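Local coordinates for protein phosphoserine phosphatase RsbX (Bacillus subtilis, PDB 3W42) that dephosphorylates the stressosome protein RsbS as a manganese-binding PPM-type serine phosphatase, and so acts as a negative regulator of sigma-B in the general stress response, at residues A67-D70 with V71-I75; K94-F97 with E98-Q101; G170-V173 with E174-S177. All coordinates share one frame; numbering follows the deposited sequence.

Contact 1 of 3, residues A67-D70 with V71-I75; sequences ASED and VESII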
ATOM      1  N   ALA A  67      10.410   8.108   7.312  1.00  8.35           N
ATOM      2  CA  ALA A  67       8.970   8.133   7.581  1.00  8.49           C
ATOM      3  C   ALA A  67       8.488   9.536   7.971  1.00  8.16           C
ATOM      4  O   ALA A  67       7.322   9.847   7.783  1.00 10.11           O
ATOM      5  CB  ALA A  67       8.642   7.186   8.639  1.00  9.38           C
ATOM      6  N   SER A  68       9.328  10.317   8.663  1.00  9.02           N
ATOM      7  CA  SER A  68       8.861  11.652   9.098  0.70  9.43           C
ATOM      8  C   SER A  68       8.758  12.650   7.972  1.00  8.64           C
ATOM      9  O   SER A  68       8.106  13.699   8.158  1.00 10.34           O
ATOM     10  CB  SER A  68       9.804  12.243  10.191  0.70 11.42           C
ATOM     11  OG  SER A  68      11.049  12.593   9.646  0.70 12.93           O
ATOM     12  N   GLU A  69       9.349  12.372   6.826  1.00  8.02           N
ATOM     13  CA  GLU A  69       9.253  13.307   5.685  1.00  7.54           C
ATOM     14  C   GLU A  69       7.892  13.260   5.037  1.00  7.69           C
ATOM     15  O   GLU A  69       7.126  12.300   5.201  1.00  8.60           O
ATOM     16  CB  GLU A  69      10.377  12.999   4.663  1.00  8.00           C
ATOM     17  CG  GLU A  69      11.772  13.215   5.280  1.00  7.59           C
ATOM     18  CD  GLU A  69      12.930  13.087   4.291  1.00  8.07           C
ATOM     19  OE1 GLU A  69      12.698  12.763   3.095  1.00  9.22           O
ATOM     20  OE2 GLU A  69      14.067  13.364   4.745  1.00  8.86           O
ATOM     21  N   ASP A  70       7.592  14.244   4.226  1.00  8.03           N
ATOM     22  CA  ASP A  70       6.338  14.199   3.438  1.00  8.65           C
ATOM     23  C   ASP A  70       6.411  13.111   2.384  1.00  7.08           C
ATOM     24  O   ASP A  70       7.461  12.702   1.918  1.00  7.57           O
ATOM     25  CB  ASP A  70       6.024  15.505   2.883  1.00 12.02           C
ATOM     26  CG  ASP A  70       6.997  15.914   1.992  1.00 15.42           C
ATOM     27  OD1 ASP A  70       8.081  16.336   2.404  1.00 21.23           O
ATOM     28  OD2 ASP A  70       6.856  15.720   0.805  1.00 19.17           O
ATOM     29  N   VAL A  71       5.226  12.617   1.997  1.00  7.37           N
ATOM     30  CA  VAL A  71       5.171  11.494   1.049  1.00  7.05           C
ATOM     31  C   VAL A  71       5.920  11.712  -0.247  1.00  6.88           C
ATOM     32  O   VAL A  71       6.566  10.834  -0.763  1.00  7.10           O
ATOM     33  CB  VAL A  71       3.750  10.963   0.801  1.00  7.73           C
ATOM     34  CG1 VAL A  71       3.153  10.322   2.070  1.00  8.74           C
ATOM     35  CG2 VAL A  71       2.810  12.081   0.275  1.00  8.50           C
ATOM     36  N   GLU A  72       5.863  12.934  -0.778  1.00  7.78           N
ATOM     37  CA  GLU A  72       6.527  13.233  -2.011  1.00  8.29           C
ATOM     38  C   GLU A  72       8.046  13.233  -1.828  1.00  8.13           C
ATOM     39  O   GLU A  72       8.787  12.838  -2.739  1.00  9.02           O
ATOM     40  CB  GLU A  72       6.046  14.573  -2.629  1.00 10.65           C
ATOM     41  CG  GLU A  72       6.409  14.785  -3.967  1.00 17.70           C
ATOM     42  CD  GLU A  72       5.533  15.875  -4.685  1.00 18.60           C
ATOM     43  OE1 GLU A  72       4.225  16.002  -4.474  1.00 21.79           O
ATOM     44  OE2 GLU A  72       6.232  16.531  -5.486  1.00 25.14           O
ATOM     45  N   SER A  73       8.525  13.701  -0.684  1.00  7.17           N
ATOM     46  CA  SER A  73       9.945  13.570  -0.396  0.60  7.17           C
ATOM     47  C   SER A  73      10.417  12.132  -0.312  1.00  6.29           C
ATOM     48  O   SER A  73      11.456  11.767  -0.850  1.00  7.31           O
ATOM     49  CB  SER A  73      10.258  14.249   0.906  0.60  7.98           C
ATOM     50  OG  SER A  73      11.656  14.169   1.196  0.60 10.53           O
ATOM     51  N   ILE A  74       9.619  11.324   0.359  1.00  6.56           N
ATOM     52  CA  ILE A  74       9.970   9.925   0.528  1.00  6.63           C
ATOM     53  C   ILE A  74      10.002   9.241  -0.857  1.00  6.31           C
ATOM     54  O   ILE A  74      10.938   8.507  -1.207  1.00  7.61           O
ATOM     55  CB  ILE A  74       9.013   9.166   1.465  1.00  6.93           C
ATOM     56  CG1 ILE A  74       9.022   9.820   2.854  1.00  7.87           C
ATOM     57  CG2 ILE A  74       9.417   7.687   1.510  1.00  9.50           C
ATOM     58  CD1 ILE A  74       7.983   9.233   3.795  1.00  9.22           C
ATOM     59  N   ILE A  75       8.961   9.481  -1.689  1.00  6.69           N
ATOM     60  CA  ILE A  75       8.899   8.798  -2.968  1.00  7.18           C
ATOM     61  C   ILE A  75      10.035   9.207  -3.879  1.00  7.02           C
ATOM     62  O   ILE A  75      10.509   8.389  -4.662  1.00  7.82           O
ATOM     63  CB  ILE A  75       7.502   8.938  -3.604  1.00  7.09           C
ATOM     64  CG1 ILE A  75       7.283   7.708  -4.535  1.00  7.47           C
ATOM     65  CG2 ILE A  75       7.339  10.225  -4.301  1.00  8.98           C
ATOM     66  CD1 ILE A  75       5.796   7.647  -5.063  1.00  8.55           C
TER
HETATM   67  O   HOH W   1       4.132  15.362  -0.205  1.00 13.80           O
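The carboxylates of Glu69 and Asp70 are both met over a face by Ser73, one by its hydroxyl and the other by its backbone N-H. Ser73 N donates to Asp70 OD2 at 3.0 Å, from a position 49° above the carboxylate plane. Water 1 donates to the same oxygen and accepts from Glu72 N, so OD2 is gripped by two partners and reaches a second N-H of the first helical turn through the water. Asp70 takes a chi1 of 63°, with CG between its backbone N and carbonyl carbon, and this folds the carboxylate back over the helix start. The other oxygen, Asp70 OD1, rests 3.4 Å from Ser73 CB.

The Glu69 carboxylate is approached in a similar way, though less surely. Ser73 has two deposited conformers. In the one described, Ser73 OG donates to Glu69 OE1 at 2.6 Å and again lies well above the plane, so this bond may be made only part of the time. In the same glutamate, OE2 makes a salt bridge with Arg77, one turn further along the helix.

Backbone and apolar contacts complete the turn. Ile74 N donates to Asp70 O at 3.0 Å, which is the first i to i+4 bond of the helix. Ile74 packs against the entering chain: its CD1 is 3.5 Å from Glu69 O, and its CG1 is 3.9 Å from Glu69 CB. Val71, Ile74 and Ile75 all lie against Ile92 of strand 88-96. Glu72 points its carboxylate elsewhere, to Thr140.

Asp70 is a classic N-cap residue. Its negative charge at the N-terminus of helix 71-81 would be expected to suit the helix dipole, and the capped helix covers one sheet of the PPM phosphatase alpha-beta-beta-alpha sandwich.

Contact 2 of 3, residues K94-F97 with E98-Q101; sequences KINF and EQRQ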
ATOM      1  N   LYS A  94       0.568   8.315   4.414  1.00  4.58           N
ATOM      2  CA  LYS A  94       0.756   8.792   5.784  0.53  4.92           C
ATOM      3  C   LYS A  94      -0.580   9.253   6.325  1.00  4.59           C
ATOM      4  O   LYS A  94      -1.397   9.822   5.597  1.00  5.44           O
ATOM      5  CB  LYS A  94       1.788   9.914   5.849  0.53  5.44           C
ATOM      6  CG  LYS A  94       3.249   9.439   5.735  0.53  6.61           C
ATOM      7  CD  LYS A  94       4.265  10.571   5.588  0.53  8.29           C
ATOM      8  CE  LYS A  94       4.274  11.532   6.780  0.53  7.50           C
ATOM      9  NZ  LYS A  94       4.959  11.017   7.942  0.53 12.80           N
ATOM     10  N   ILE A  95      -0.800   9.021   7.609  1.00  5.01           N
ATOM     11  CA  ILE A  95      -2.030   9.404   8.295  1.00  5.06           C
ATOM     12  C   ILE A  95      -1.681  10.104   9.579  1.00  5.64           C
ATOM     13  O   ILE A  95      -0.896   9.613  10.368  1.00  6.68           O
ATOM     14  CB  ILE A  95      -2.970   8.229   8.550  1.00  6.22           C
ATOM     15  CG1 ILE A  95      -3.201   7.402   7.299  1.00  7.89           C
ATOM     16  CG2 ILE A  95      -4.223   8.762   9.215  1.00  9.01           C
ATOM     17  CD1 ILE A  95      -4.099   6.154   7.474  1.00 10.15           C
ATOM     18  N   ASN A  96      -2.301  11.269   9.823  1.00  6.42           N
ATOM     19  CA  ASN A  96      -2.248  11.930  11.117  1.00  6.79           C
ATOM     20  C   ASN A  96      -3.622  11.733  11.803  1.00  6.94           C
ATOM     21  O   ASN A  96      -4.645  12.173  11.275  1.00  6.91           O
ATOM     22  CB  ASN A  96      -1.937  13.447  10.942  1.00  8.23           C
ATOM     23  CG  ASN A  96      -1.868  14.072  12.295  1.00 10.33           C
ATOM     24  OD1 ASN A  96      -2.878  14.330  12.936  1.00 10.09           O
ATOM     25  ND2 ASN A  96      -0.607  14.268  12.815  1.00 13.68           N
ATOM     26  N   PHE A  97      -3.613  11.035  12.912  1.00  6.33           N
ATOM     27  CA  PHE A  97      -4.868  10.629  13.522  1.00  6.52           C
ATOM     28  C   PHE A  97      -5.620  11.799  14.164  1.00  7.76           C
ATOM     29  O   PHE A  97      -6.847  11.867  14.016  1.00  8.19           O
ATOM     30  CB  PHE A  97      -4.704   9.529  14.560  1.00  6.95           C
ATOM     31  CG  PHE A  97      -4.009   8.298  14.012  1.00  6.14           C
ATOM     32  CD1 PHE A  97      -4.478   7.709  12.853  1.00  6.81           C
ATOM     33  CD2 PHE A  97      -2.921   7.709  14.647  1.00  6.80           C
ATOM     34  CE1 PHE A  97      -3.871   6.524  12.383  1.00  6.79           C
ATOM     35  CE2 PHE A  97      -2.353   6.606  14.162  1.00  7.68           C
ATOM     36  CZ  PHE A  97      -2.821   5.991  13.062  1.00  7.28           C
ATOM     37  N   GLU A  98      -4.935  12.699  14.881  1.00  8.14           N
ATOM     38  CA  GLU A  98      -5.605  13.821  15.534  1.00  9.44           C
ATOM     39  C   GLU A  98      -6.381  14.682  14.521  1.00  9.67           C
ATOM     40  O   GLU A  98      -7.502  15.160  14.838  1.00 10.75           O
ATOM     41  CB  GLU A  98      -4.581  14.628  16.314  1.00 11.59           C
ATOM     42  CG  GLU A  98      -5.227  15.743  17.225  1.00 18.48           C
ATOM     43  CD  GLU A  98      -5.353  17.081  16.570  1.00 23.54           C
ATOM     44  OE1 GLU A  98      -4.568  17.392  15.604  1.00 30.76           O
ATOM     45  OE2 GLU A  98      -6.190  17.860  17.115  1.00 30.07           O
ATOM     46  N   GLN A  99      -5.772  14.919  13.348  1.00  8.44           N
ATOM     47  CA  GLN A  99      -6.368  15.722  12.336  1.00  8.49           C
ATOM     48  C   GLN A  99      -7.299  14.901  11.467  1.00  7.68           C
ATOM     49  O   GLN A  99      -7.985  15.459  10.582  1.00  9.14           O
ATOM     50  CB  GLN A  99      -5.321  16.356  11.469  1.00 10.99           C
ATOM     51  CG  GLN A  99      -4.461  17.328  12.173  1.00 14.90           C
ATOM     52  CD  GLN A  99      -3.514  18.117  11.239  1.00 26.17           C
ATOM     53  OE1 GLN A  99      -3.544  18.075   9.965  1.00 32.22           O
ATOM     54  NE2 GLN A  99      -2.684  18.884  11.876  1.00 33.21           N
ATOM     55  N   ARG A 100      -7.302  13.567  11.567  1.00  6.92           N
ATOM     56  CA  ARG A 100      -7.931  12.653  10.583  1.00  6.86           C
ATOM     57  C   ARG A 100      -7.576  13.105   9.185  1.00  6.22           C
ATOM     58  O   ARG A 100      -8.439  13.256   8.329  1.00  7.89           O
ATOM     59  CB  ARG A 100      -9.430  12.452  10.787  1.00  7.05           C
ATOM     60  CG  ARG A 100      -9.760  11.727  12.078  1.00  7.06           C
ATOM     61  CD  ARG A 100     -11.176  11.173  12.057  1.00  6.34           C
ATOM     62  NE  ARG A 100     -11.540  10.362  13.209  1.00  6.43           N
ATOM     63  CZ  ARG A 100     -12.005  10.827  14.350  1.00  6.71           C
ATOM     64  NH1 ARG A 100     -12.212  12.157  14.492  1.00  7.71           N
ATOM     65  NH2 ARG A 100     -12.283  10.029  15.330  1.00  7.18           N
ATOM     66  N   GLN A 101      -6.288  13.256   8.924  1.00  6.46           N
ATOM     67  CA  GLN A 101      -5.817  13.703   7.616  1.00  6.34           C
ATOM     68  C   GLN A 101      -4.895  12.617   7.038  1.00  6.30           C
ATOM     69  O   GLN A 101      -4.046  12.088   7.738  1.00 10.12           O
ATOM     70  CB  GLN A 101      -5.078  15.004   7.714  1.00  9.32           C
ATOM     71  CG  GLN A 101      -4.802  15.617   6.305  1.00 10.72           C
ATOM     72  CD  GLN A 101      -4.234  17.012   6.361  1.00 14.63           C
ATOM     73  OE1 GLN A 101      -4.944  18.006   6.008  1.00 18.84           O
ATOM     74  NE2 GLN A 101      -2.967  17.119   6.733  1.00 17.85           N
TER
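Asn96 and Gln101 close a beta hairpin that joins strand 88-96 to strand 101-107. They form an antiparallel hydrogen-bonded pair: Asn96 N donates to Gln101 O at 2.8 Å, and Gln101 N donates back to Asn96 O at 3.1 Å. The same Gln101 O also receives a CA-H...O contact from Ile95 CA.

Four residues make the loop. Arg100 N bonds to Phe97 O at 3.0 Å, with the donor well above the carbonyl plane, as fits a tight turn. Arg100 has left-handed backbone angles. Arg100 and Gln101 both face Asn96, which makes a G1 beta bulge, with two residues set opposite one.

The Asn96 side chain also bonds to the turn. Its CG is anti to the backbone N (chi1 -179°), which carries OD1 over the loop. There Asn96 OD1 accepts from Gln99 N at 3.0 Å, in the carbonyl plane and nearly straight (161° at the hydrogen). Gln99 CG packs 3.5 Å from Asn96 OD1, and the two side-chain amide planes are 46° apart. The Phe97 ring meets that of His9, while Arg100 reaches out to the C-terminal carboxylate of Ser199.

Contact 3 of 3, residues G170-V173 with E174-S177; sequences GQSV and EEIS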
ATOM      1  N   GLY A 170     -17.395  -5.170   5.176  1.00  9.16           N
ATOM      2  CA  GLY A 170     -16.628  -5.649   6.315  1.00  8.68           C
ATOM      3  C   GLY A 170     -16.696  -4.781   7.542  1.00  8.79           C
ATOM      4  O   GLY A 170     -16.689  -3.546   7.412  1.00 12.21           O
ATOM      5  N   GLN A 171     -16.718  -5.416   8.687  1.00  8.95           N
ATOM      6  CA  GLN A 171     -16.748  -4.705   9.933  1.00  8.96           C
ATOM      7  C   GLN A 171     -15.451  -4.593  10.639  1.00  8.13           C
ATOM      8  O   GLN A 171     -15.364  -3.977  11.687  1.00  9.40           O
ATOM      9  CB  GLN A 171     -17.787  -5.321  10.916  1.00 10.18           C
ATOM     10  CG  GLN A 171     -19.201  -5.288  10.471  1.00 12.02           C
ATOM     11  CD  GLN A 171     -20.130  -5.754  11.608  1.00 13.40           C
ATOM     12  OE1 GLN A 171     -20.464  -4.920  12.485  1.00 19.33           O
ATOM     13  NE2 GLN A 171     -20.508  -6.979  11.601  1.00 16.77           N
ATOM     14  N   SER A 172     -14.411  -5.269  10.093  1.00  7.55           N
ATOM     15  CA  SER A 172     -13.089  -5.273  10.687  1.00  7.26           C
ATOM     16  C   SER A 172     -12.111  -5.615   9.565  1.00  6.58           C
ATOM     17  O   SER A 172     -12.503  -6.199   8.544  1.00  6.82           O
ATOM     18  CB  SER A 172     -13.043  -6.328  11.783  1.00  7.81           C
ATOM     19  OG  SER A 172     -13.122  -7.622  11.243  1.00  8.96           O
ATOM     20  N   VAL A 173     -10.830  -5.403   9.803  1.00  6.29           N
ATOM     21  CA  VAL A 173      -9.851  -5.759   8.817  1.00  5.82           C
ATOM     22  C   VAL A 173      -9.770  -7.302   8.644  1.00  6.46           C
ATOM     23  O   VAL A 173      -9.536  -7.785   7.551  1.00  6.63           O
ATOM     24  CB  VAL A 173      -8.492  -5.133   9.019  1.00  6.31           C
ATOM     25  CG1 VAL A 173      -8.584  -3.600   8.856  1.00  6.74           C
ATOM     26  CG2 VAL A 173      -7.836  -5.472  10.359  1.00  7.03           C
ATOM     27  N   GLU A 174      -9.947  -8.070   9.724  1.00  6.81           N
ATOM     28  CA  GLU A 174      -9.957  -9.518   9.586  1.00  8.21           C
ATOM     29  C   GLU A 174     -11.079  -9.956   8.671  1.00  7.81           C
ATOM     30  O   GLU A 174     -10.931 -10.837   7.821  1.00  8.10           O
ATOM     31  CB  GLU A 174     -10.095 -10.203  10.949  1.00 10.39           C
ATOM     32  CG  GLU A 174     -10.246 -11.689  10.921  1.00 16.39           C
ATOM     33  CD  GLU A 174     -10.190 -12.276  12.323  1.00 23.55           C
ATOM     34  OE1 GLU A 174      -9.241 -11.961  13.093  1.00 29.59           O
ATOM     35  OE2 GLU A 174     -11.095 -12.988  12.731  1.00 32.23           O
ATOM     36  N   GLU A 175     -12.255  -9.406   8.890  1.00  7.56           N
ATOM     37  CA  GLU A 175     -13.417  -9.712   8.028  1.00  7.75           C
ATOM     38  C   GLU A 175     -13.184  -9.336   6.605  1.00  7.47           C
ATOM     39  O   GLU A 175     -13.524 -10.097   5.688  1.00  8.11           O
ATOM     40  CB  GLU A 175     -14.728  -9.144   8.538  1.00  9.52           C
ATOM     41  CG  GLU A 175     -15.214  -9.847   9.785  1.00 12.87           C
ATOM     42  CD  GLU A 175     -16.235  -9.203  10.597  1.00 18.26           C
ATOM     43  OE1 GLU A 175     -15.815  -8.158  11.179  1.00 19.74           O
ATOM     44  OE2 GLU A 175     -17.203  -9.823  10.997  1.00 19.37           O
ATOM     45  N   ILE A 176     -12.610  -8.170   6.324  1.00  7.24           N
ATOM     46  CA  ILE A 176     -12.360  -7.772   4.958  1.00  6.01           C
ATOM     47  C   ILE A 176     -11.329  -8.734   4.345  1.00  6.30           C
ATOM     48  O   ILE A 176     -11.475  -9.126   3.186  1.00  6.51           O
ATOM     49  CB  ILE A 176     -11.867  -6.300   4.879  1.00  6.94           C
ATOM     50  CG1 ILE A 176     -12.954  -5.305   5.389  1.00  8.08           C
ATOM     51  CG2 ILE A 176     -11.574  -5.951   3.403  1.00  7.71           C
ATOM     52  CD1 ILE A 176     -12.453  -3.928   5.749  1.00  9.13           C
ATOM     53  N   SER A 177     -10.290  -9.057   5.079  1.00  6.19           N
ATOM     54  CA  SER A 177      -9.300  -9.995   4.551  1.00  6.51           C
ATOM     55  C   SER A 177      -9.955 -11.345   4.178  1.00  6.33           C
ATOM     56  O   SER A 177      -9.760 -11.904   3.102  1.00  7.13           O
ATOM     57  CB  SER A 177      -8.191 -10.183   5.562  1.00  6.49           C
ATOM     58  OG  SER A 177      -7.171 -11.018   5.022  1.00  8.77           O
TER
HETATM   59  O   HOH W   2     -19.797  -8.540   9.755  1.00 29.35           O
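Ser172 OG both gives and takes a hydrogen bond with Glu175. Ser172 OG donates to Glu175 OE1 at 2.7 Å and accepts from Glu175 N at 3.1 Å, the second bond nearly straight at 165°. Ser172 is the N-cap of helix 173-179. Its chi1 of 68° holds OG over the first turn, where it can serve both groups. Serine and glutamate stand three residues apart, as in a capping box, but the carboxylate here takes the serine hydroxyl and not its backbone N-H. Glu175 is extended beyond CG, with CG beside its backbone N (chi1 -70°), and this sends OE1 to the hydroxyl. OE1 is met on its anti side, somewhat out of the carboxylate plane. Water 2 donates to the other oxygen, Glu175 OE2; its link to Gln171 is doubtful. The negative charge of Glu175 would be expected to suit the positive end of the helix.

The backbone then settles into helical bonding. Ile176 N donates to Ser172 O at 3.0 Å, and Ser177 N donates to Val173 O at 2.9 Å.

Packing follows the polar layer. Glu175 OE1 lies 3.5 Å from Gln171 CB. On another side, Ile176 CG1 touches Ser172 O at 3.3 Å and Gly170 CA at 3.8 Å, so the isoleucine packs against the bend between helices 163-169 and 173-179.

Val173, Ile176 and Ser177 lie on Leu195 of strand 191-198, and Val173 and Ser177 also meet Leu13 of strand 10-17. Gln11 accepts from Val173 N, Lys150 donates to Gly170 O, and Ser177 OG bonds to Tyr193; these bonds join the loop and helix to the six-stranded sheet.

Contacts 1 and 2 touch through Lys94 of contact 2, which has two deposited conformers. In the conformer given, Lys94 NZ lies 2.6 Å from Ala67 O, a probable hydrogen bond, and Lys94 CD packs on Val71 CG1 at 3.7 Å. Their centres are about 15 Å apart, on the five-stranded sheet and its helix layer. Contact 3 belongs to the six-stranded sheet; its centre is about 29 Å from that of contact 1, across the chain's centre, and about 21 Å from that of contact 2. None of the three supplies a manganese ligand. Asp44, Asp156 and Asp189 bind the metal. Contacts 1 and 2 both pack on strand 37-45, which carries Asp44, and contact 3 packs on strand 191-198, just after Asp189.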